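Local coordinates for Exo beta-1,2-glucooligosaccharide sophorohydrolase (non-reducing end) (Parabacteroides distasonis ATCC 8503, PDB 5Z06), which hydrolyses linear beta-1,2-glucan and beta-1,2-glucooligosaccharides from the non-reducing end, releasing sophorose as an exo-acting enzyme, at residues 247-259 and 270-282. Numbering follows the deposited sequence.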
ATOM      1  N   PHE A 247       1.015  -4.706 -18.181  1.00 27.58           N
ATOM      2  CA  PHE A 247       0.604  -6.072 -18.090  1.00 29.72           C
ATOM      3  C   PHE A 247      -0.005  -6.505 -19.420  1.00 30.00           C
ATOM      4  O   PHE A 247      -1.147  -6.204 -19.694  1.00 32.65           O
ATOM      5  CB  PHE A 247      -0.382  -6.283 -16.945  1.00 27.62           C
ATOM      6  CG  PHE A 247      -0.551  -7.721 -16.607  1.00 28.45           C
ATOM      7  CD1 PHE A 247      -1.498  -8.494 -17.262  1.00 28.82           C
ATOM      8  CD2 PHE A 247       0.287  -8.318 -15.694  1.00 27.73           C
ATOM      9  CE1 PHE A 247      -1.644  -9.834 -16.954  1.00 30.26           C
ATOM     10  CE2 PHE A 247       0.170  -9.656 -15.405  1.00 28.54           C
ATOM     11  CZ  PHE A 247      -0.805 -10.421 -16.026  1.00 29.15           C
ATOM     12  N   LEU A 248       0.765  -7.218 -20.224  1.00 30.92           N
ATOM     13  CA  LEU A 248       0.294  -7.738 -21.514  1.00 33.14           C
ATOM     14  C   LEU A 248      -0.568  -8.965 -21.348  1.00 32.16           C
ATOM     15  O   LEU A 248      -1.436  -9.214 -22.163  1.00 32.67           O
ATOM     16  CB  LEU A 248       1.476  -8.096 -22.429  1.00 33.32           C
ATOM     17  CG  LEU A 248       2.354  -6.888 -22.739  1.00 34.97           C
ATOM     18  CD1 LEU A 248       3.703  -7.330 -23.279  1.00 37.15           C
ATOM     19  CD2 LEU A 248       1.643  -5.965 -23.712  1.00 36.29           C
ATOM     20  N   GLY A 249      -0.315  -9.741 -20.306  1.00 30.96           N
ATOM     21  CA  GLY A 249      -1.048 -10.983 -20.066  1.00 32.34           C
ATOM     22  C   GLY A 249      -0.767 -12.082 -21.066  1.00 31.35           C
ATOM     23  O   GLY A 249      -1.498 -13.030 -21.111  1.00 31.74           O
ATOM     24  N   GLU A 250       0.329 -11.970 -21.816  1.00 33.14           N
ATOM     25  CA  GLU A 250       0.620 -12.831 -22.936  1.00 33.10           C
ATOM     26  C   GLU A 250       2.120 -13.083 -22.991  1.00 33.42           C
ATOM     27  O   GLU A 250       2.928 -12.156 -22.838  1.00 30.13           O
ATOM     28  CB  GLU A 250       0.170 -12.139 -24.203  1.00 37.32           C
ATOM     29  CG  GLU A 250       0.512 -12.891 -25.474  1.00 42.50           C
ATOM     30  CD  GLU A 250      -0.224 -12.363 -26.694  1.00 45.70           C
ATOM     31  OE1 GLU A 250      -1.042 -11.427 -26.551  1.00 47.13           O
ATOM     32  OE2 GLU A 250       0.036 -12.898 -27.798  1.00 48.87           O
ATOM     33  N   VAL A 251       2.478 -14.339 -23.206  1.00 32.39           N
ATOM     34  CA  VAL A 251       3.857 -14.765 -23.235  1.00 34.25           C
ATOM     35  C   VAL A 251       4.380 -14.735 -24.667  1.00 34.61           C
ATOM     36  O   VAL A 251       3.660 -15.034 -25.607  1.00 29.83           O
ATOM     37  CB  VAL A 251       4.012 -16.177 -22.663  1.00 35.33           C
ATOM     38  CG1 VAL A 251       5.490 -16.520 -22.485  1.00 34.94           C
ATOM     39  CG2 VAL A 251       3.300 -16.272 -21.318  1.00 35.98           C
ATOM     40  N   GLY A 252       5.653 -14.392 -24.815  1.00 34.61           N
ATOM     41  CA  GLY A 252       6.293 -14.319 -26.127  1.00 33.84           C
ATOM     42  C   GLY A 252       5.870 -13.090 -26.895  1.00 32.15           C
ATOM     43  O   GLY A 252       5.958 -13.062 -28.095  1.00 35.77           O
ATOM     44  N   LYS A 253       5.433 -12.063 -26.199  1.00 31.64           N
ATOM     45  CA  LYS A 253       4.880 -10.890 -26.833  1.00 30.80           C
ATOM     46  C   LYS A 253       5.885  -9.791 -26.755  1.00 31.38           C
ATOM     47  O   LYS A 253       6.341  -9.434 -25.651  1.00 30.04           O
ATOM     48  CB  LYS A 253       3.607 -10.450 -26.126  1.00 31.44           C
ATOM     49  CG  LYS A 253       2.859  -9.332 -26.825  1.00 33.03           C
ATOM     50  CD  LYS A 253       2.363  -9.712 -28.222  1.00 35.72           C
ATOM     51  CE  LYS A 253       1.169  -8.827 -28.590  1.00 40.05           C
ATOM     52  NZ  LYS A 253       0.740  -8.879 -30.021  1.00 42.91           N
ATOM     53  N   LYS A 254       6.230  -9.264 -27.926  1.00 30.57           N
ATOM     54  CA  LYS A 254       7.156  -8.167 -28.039  1.00 32.99           C
ATOM     55  C   LYS A 254       6.371  -6.878 -27.991  1.00 32.61           C
ATOM     56  O   LYS A 254       5.320  -6.760 -28.617  1.00 31.70           O
ATOM     57  CB  LYS A 254       7.951  -8.245 -29.345  1.00 34.99           C
ATOM     58  CG  LYS A 254       8.942  -7.102 -29.488  1.00 37.11           C
ATOM     59  CD  LYS A 254      10.114  -7.471 -30.394  1.00 37.77           C
ATOM     60  CE  LYS A 254      11.239  -6.450 -30.278  1.00 39.31           C
ATOM     61  NZ  LYS A 254      12.312  -6.670 -31.291  1.00 39.62           N
ATOM     62  N   ALA A 255       6.872  -5.918 -27.228  1.00 33.90           N
ATOM     63  CA  ALA A 255       6.291  -4.579 -27.213  1.00 35.11           C
ATOM     64  C   ALA A 255       7.381  -3.528 -27.126  1.00 35.51           C
ATOM     65  O   ALA A 255       8.434  -3.751 -26.540  1.00 35.10           O
ATOM     66  CB  ALA A 255       5.291  -4.416 -26.073  1.00 35.18           C
ATOM     67  N   TYR A 256       7.100  -2.394 -27.744  1.00 35.39           N
ATOM     68  CA  TYR A 256       7.993  -1.269 -27.798  1.00 37.87           C
ATOM     69  C   TYR A 256       7.307  -0.175 -27.031  1.00 36.92           C
ATOM     70  O   TYR A 256       6.078  -0.074 -27.056  1.00 38.97           O
ATOM     71  CB  TYR A 256       8.211  -0.785 -29.244  1.00 39.18           C
ATOM     72  CG  TYR A 256       8.756  -1.810 -30.213  1.00 39.99           C
ATOM     73  CD1 TYR A 256       7.924  -2.813 -30.725  1.00 41.35           C
ATOM     74  CD2 TYR A 256      10.076  -1.752 -30.665  1.00 41.34           C
ATOM     75  CE1 TYR A 256       8.390  -3.748 -31.630  1.00 41.30           C
ATOM     76  CE2 TYR A 256      10.557  -2.693 -31.583  1.00 43.13           C
ATOM     77  CZ  TYR A 256       9.696  -3.683 -32.063  1.00 42.43           C
ATOM     78  OH  TYR A 256      10.100  -4.639 -32.956  1.00 42.99           O
ATOM     79  N   TYR A 257       8.098   0.650 -26.369  1.00 35.31           N
ATOM     80  CA  TYR A 257       7.567   1.689 -25.506  1.00 34.20           C
ATOM     81  C   TYR A 257       8.287   3.018 -25.676  1.00 35.33           C
ATOM     82  O   TYR A 257       9.495   3.083 -25.894  1.00 36.18           O
ATOM     83  CB  TYR A 257       7.633   1.261 -24.044  1.00 31.48           C
ATOM     84  CG  TYR A 257       6.799   0.058 -23.751  1.00 29.28           C
ATOM     85  CD1 TYR A 257       5.471   0.184 -23.381  1.00 29.49           C
ATOM     86  CD2 TYR A 257       7.343  -1.217 -23.831  1.00 28.98           C
ATOM     87  CE1 TYR A 257       4.692  -0.941 -23.107  1.00 29.16           C
ATOM     88  CE2 TYR A 257       6.576  -2.346 -23.576  1.00 27.25           C
ATOM     89  CZ  TYR A 257       5.261  -2.201 -23.204  1.00 26.92           C
ATOM     90  OH  TYR A 257       4.517  -3.302 -22.920  1.00 26.15           O
ATOM     91  N   LYS A 258       7.504   4.068 -25.506  1.00 37.06           N
ATOM     92  CA  LYS A 258       7.912   5.418 -25.745  1.00 39.31           C
ATOM     93  C   LYS A 258       7.160   6.208 -24.701  1.00 37.02           C
ATOM     94  O   LYS A 258       5.958   5.989 -24.494  1.00 33.48           O
ATOM     95  CB  LYS A 258       7.428   5.813 -27.130  1.00 43.20           C
ATOM     96  CG  LYS A 258       8.347   6.680 -27.946  1.00 47.85           C
ATOM     97  CD  LYS A 258       7.934   6.638 -29.419  1.00 50.98           C
ATOM     98  CE  LYS A 258       6.450   6.965 -29.592  1.00 54.97           C
ATOM     99  NZ  LYS A 258       6.099   7.330 -30.987  1.00 59.63           N
ATOM    100  N   VAL A 259       7.845   7.131 -24.048  1.00 36.33           N
ATOM    101  CA  VAL A 259       7.213   7.906 -22.999  1.00 36.66           C
ATOM    102  C   VAL A 259       7.382   9.389 -23.286  1.00 37.02           C
ATOM    103  O   VAL A 259       8.464   9.841 -23.666  1.00 37.87           O
ATOM    104  CB  VAL A 259       7.820   7.532 -21.644  1.00 36.59           C
ATOM    105  CG1 VAL A 259       7.226   8.379 -20.521  1.00 38.79           C
ATOM    106  CG2 VAL A 259       7.600   6.048 -21.385  1.00 34.00           C
ATOM    107  N   ASN A 270       8.565  15.942 -26.517  1.00 53.17           N
ATOM    108  CA  ASN A 270       8.994  15.015 -27.541  1.00 56.94           C
ATOM    109  C   ASN A 270       9.025  13.595 -26.957  1.00 55.36           C
ATOM    110  O   ASN A 270       8.858  13.397 -25.752  1.00 50.41           O
ATOM    111  CB  ASN A 270      10.351  15.428 -28.142  1.00 56.88           C
ATOM    112  CG  ASN A 270      11.475  15.435 -27.133  1.00 59.47           C
ATOM    113  OD1 ASN A 270      11.270  15.730 -25.957  1.00 66.16           O
ATOM    114  ND2 ASN A 270      12.680  15.120 -27.591  1.00 60.72           N
ATOM    115  N   ASP A 271       9.213  12.624 -27.842  1.00 56.05           N
ATOM    116  CA  ASP A 271       9.334  11.226 -27.465  1.00 53.90           C
ATOM    117  C   ASP A 271      10.633  10.947 -26.728  1.00 51.96           C
ATOM    118  O   ASP A 271      11.672  11.530 -27.043  1.00 53.43           O
ATOM    119  CB  ASP A 271       9.311  10.335 -28.708  1.00 53.66           C
ATOM    120  CG  ASP A 271       7.960  10.262 -29.344  1.00 54.41           C
ATOM    121  OD1 ASP A 271       6.993  10.807 -28.779  1.00 57.93           O
ATOM    122  OD2 ASP A 271       7.857   9.644 -30.419  1.00 60.17           O
ATOM    123  N   SER A 272      10.568  10.028 -25.768  1.00 45.84           N
ATOM    124  CA  SER A 272      11.767   9.401 -25.223  1.00 45.58           C
ATOM    125  C   SER A 272      12.372   8.519 -26.316  1.00 43.80           C
ATOM    126  O   SER A 272      11.740   8.297 -27.349  1.00 39.57           O
ATOM    127  CB  SER A 272      11.405   8.531 -24.005  1.00 42.57           C
ATOM    128  OG  SER A 272      10.477   7.519 -24.366  1.00 38.52           O
ATOM    129  N   GLN A 273      13.559   7.965 -26.084  1.00 44.00           N
ATOM    130  CA  GLN A 273      14.010   6.890 -26.960  1.00 47.67           C
ATOM    131  C   GLN A 273      13.000   5.735 -26.827  1.00 46.71           C
ATOM    132  O   GLN A 273      12.235   5.648 -25.853  1.00 44.96           O
ATOM    133  CB  GLN A 273      15.460   6.436 -26.675  1.00 51.51           C
ATOM    134  CG  GLN A 273      15.712   5.733 -25.336  1.00 57.14           C
ATOM    135  CD  GLN A 273      16.886   4.746 -25.350  1.00 62.49           C
ATOM    136  OE1 GLN A 273      17.560   4.556 -26.373  1.00 66.12           O
ATOM    137  NE2 GLN A 273      17.129   4.101 -24.198  1.00 59.56           N
ATOM    138  N   THR A 274      12.973   4.882 -27.831  1.00 44.15           N
ATOM    139  CA  THR A 274      12.099   3.725 -27.827  1.00 43.96           C
ATOM    140  C   THR A 274      12.852   2.567 -27.196  1.00 40.34           C
ATOM    141  O   THR A 274      14.020   2.346 -27.493  1.00 38.99           O
ATOM    142  CB  THR A 274      11.631   3.394 -29.251  1.00 44.44           C
ATOM    143  OG1 THR A 274      10.769   4.450 -29.694  1.00 47.62           O
ATOM    144  CG2 THR A 274      10.863   2.071 -29.297  1.00 45.62           C
ATOM    145  N   VAL A 275      12.176   1.841 -26.318  1.00 37.02           N
ATOM    146  CA  VAL A 275      12.724   0.613 -25.740  1.00 36.08           C
ATOM    147  C   VAL A 275      11.765  -0.496 -26.074  1.00 33.56           C
ATOM    148  O   VAL A 275      10.587  -0.240 -26.303  1.00 35.00           O
ATOM    149  CB  VAL A 275      12.925   0.707 -24.212  1.00 38.06           C
ATOM    150  CG1 VAL A 275      13.944   1.787 -23.902  1.00 40.83           C
ATOM    151  CG2 VAL A 275      11.616   0.985 -23.459  1.00 37.90           C
ATOM    152  N   SER A 276      12.263  -1.723 -26.100  1.00 32.04           N
ATOM    153  CA  SER A 276      11.404  -2.875 -26.316  1.00 32.41           C
ATOM    154  C   SER A 276      11.821  -4.062 -25.482  1.00 31.70           C
ATOM    155  O   SER A 276      12.938  -4.136 -24.971  1.00 30.14           O
ATOM    156  CB  SER A 276      11.377  -3.279 -27.792  1.00 33.08           C
ATOM    157  OG  SER A 276      12.665  -3.667 -28.237  1.00 32.16           O
ATOM    158  N   ALA A 277      10.894  -5.000 -25.356  1.00 29.11           N
ATOM    159  CA  ALA A 277      11.199  -6.260 -24.729  1.00 27.85           C
ATOM    160  C   ALA A 277      10.165  -7.263 -25.131  1.00 26.72           C
ATOM    161  O   ALA A 277       9.101  -6.919 -25.646  1.00 25.92           O
ATOM    162  CB  ALA A 277      11.229  -6.107 -23.224  1.00 30.11           C
ATOM    163  N   THR A 278      10.476  -8.518 -24.876  1.00 27.35           N
ATOM    164  CA  THR A 278       9.578  -9.603 -25.228  1.00 28.01           C
ATOM    165  C   THR A 278       9.398 -10.451 -24.000  1.00 28.13           C
ATOM    166  O   THR A 278      10.386 -10.853 -23.400  1.00 27.64           O
ATOM    167  CB  THR A 278      10.162 -10.459 -26.354  1.00 29.12           C
ATOM    168  OG1 THR A 278      10.573  -9.595 -27.414  1.00 30.00           O
ATOM    169  CG2 THR A 278       9.132 -11.498 -26.857  1.00 29.49           C
ATOM    170  N   THR A 279       8.137 -10.718 -23.639  1.00 29.87           N
ATOM    171  CA  THR A 279       7.825 -11.613 -22.542  1.00 29.09           C
ATOM    172  C   THR A 279       8.223 -13.038 -22.851  1.00 29.63           C
ATOM    173  O   THR A 279       8.248 -13.432 -23.986  1.00 29.42           O
ATOM    174  CB  THR A 279       6.321 -11.644 -22.189  1.00 30.04           C
ATOM    175  OG1 THR A 279       5.545 -12.071 -23.328  1.00 27.84           O
ATOM    176  CG2 THR A 279       5.841 -10.284 -21.673  1.00 29.32           C
ATOM    177  N   TYR A 280       8.468 -13.818 -21.810  1.00 30.11           N
ATOM    178  CA  TYR A 280       8.980 -15.176 -21.959  1.00 30.64           C
ATOM    179  C   TYR A 280       8.423 -16.008 -20.814  1.00 30.58           C
ATOM    180  O   TYR A 280       8.097 -15.454 -19.762  1.00 28.62           O
ATOM    181  CB  TYR A 280      10.517 -15.182 -21.911  1.00 29.29           C
ATOM    182  CG  TYR A 280      11.030 -14.336 -20.772  1.00 29.38           C
ATOM    183  CD1 TYR A 280      11.178 -12.969 -20.928  1.00 30.21           C
ATOM    184  CD2 TYR A 280      11.316 -14.886 -19.535  1.00 28.11           C
ATOM    185  CE1 TYR A 280      11.609 -12.173 -19.893  1.00 30.16           C
ATOM    186  CE2 TYR A 280      11.752 -14.100 -18.491  1.00 28.31           C
ATOM    187  CZ  TYR A 280      11.894 -12.741 -18.668  1.00 28.70           C
ATOM    188  OH  TYR A 280      12.319 -11.936 -17.637  1.00 28.52           O
ATOM    189  N   PRO A 281       8.341 -17.341 -21.005  1.00 29.66           N
ATOM    190  CA  PRO A 281       7.887 -18.178 -19.905  1.00 29.51           C
ATOM    191  C   PRO A 281       8.841 -18.119 -18.727  1.00 29.93           C
ATOM    192  O   PRO A 281      10.065 -18.078 -18.905  1.00 28.58           O
ATOM    193  CB  PRO A 281       7.823 -19.591 -20.493  1.00 29.53           C
ATOM    194  CG  PRO A 281       8.334 -19.495 -21.880  1.00 29.70           C
ATOM    195  CD  PRO A 281       8.712 -18.100 -22.203  1.00 28.16           C
ATOM    196  N   MET A 282       8.264 -18.111 -17.531  1.00 29.86           N
ATOM    197  CA  MET A 282       9.028 -18.023 -16.307  1.00 28.67           C
ATOM    198  C   MET A 282       8.788 -19.238 -15.424  1.00 28.04           C
ATOM    199  O   MET A 282       7.680 -19.720 -15.269  1.00 28.59           O
ATOM    200  CB  MET A 282       8.689 -16.726 -15.579  1.00 28.81           C
ATOM    201  CG  MET A 282       9.351 -15.503 -16.180  1.00 28.78           C
ATOM    202  SD  MET A 282       8.823 -13.949 -15.437  1.00 30.50           S
ATOM    203  CE  MET A 282       9.617 -14.061 -13.847  1.00 30.48           C
TER
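A255 and A277 form a hydrogen-bonded antiparallel pair (A255 N to A277 O 2.9 Å), as do Y257 and V275, joining strand 254-259 to edge strand 275-278 of a four-stranded sheet. The side chains of these four residues point to the face packed on strands 194-200 and 204-210, consistent with a fibronectin type III-like sandwich. Beyond the ladder, two hydroxyls join the backbone bonds T279 N to K253 O and S272 N to V259 O. T279 OG1, set between its backbone N and carbonyl carbon (chi1 59°), donates to E250 O in the carbonyl plane (2.7 Å) and accepts an almost straight bond from K253 N (2.9 Å), tying down the turn before the strand. At the other end S272 OG takes V259 N (2.7 Å) and donates to Q273 O. K258 NZ and D271 OD2 form a salt bridge (3.0 Å), the amine coming from above the carboxylate plane; a bend at chi3 (53°) brings it there, and Y231 adds a cation-pi contact. Replacing K258 by an alanine would remove the amine and probably leave D271 without this cation and Y231 without its cation-pi partner. Among carbon contacts, Y256 CD2 lies against S276 CB (3.5 Å), and V251 CG1 meets P281 CD (3.6 Å). Main-chain bonds thus set the register, while T279 and S272 hydroxyls help carry the pairing past the ladder at either end.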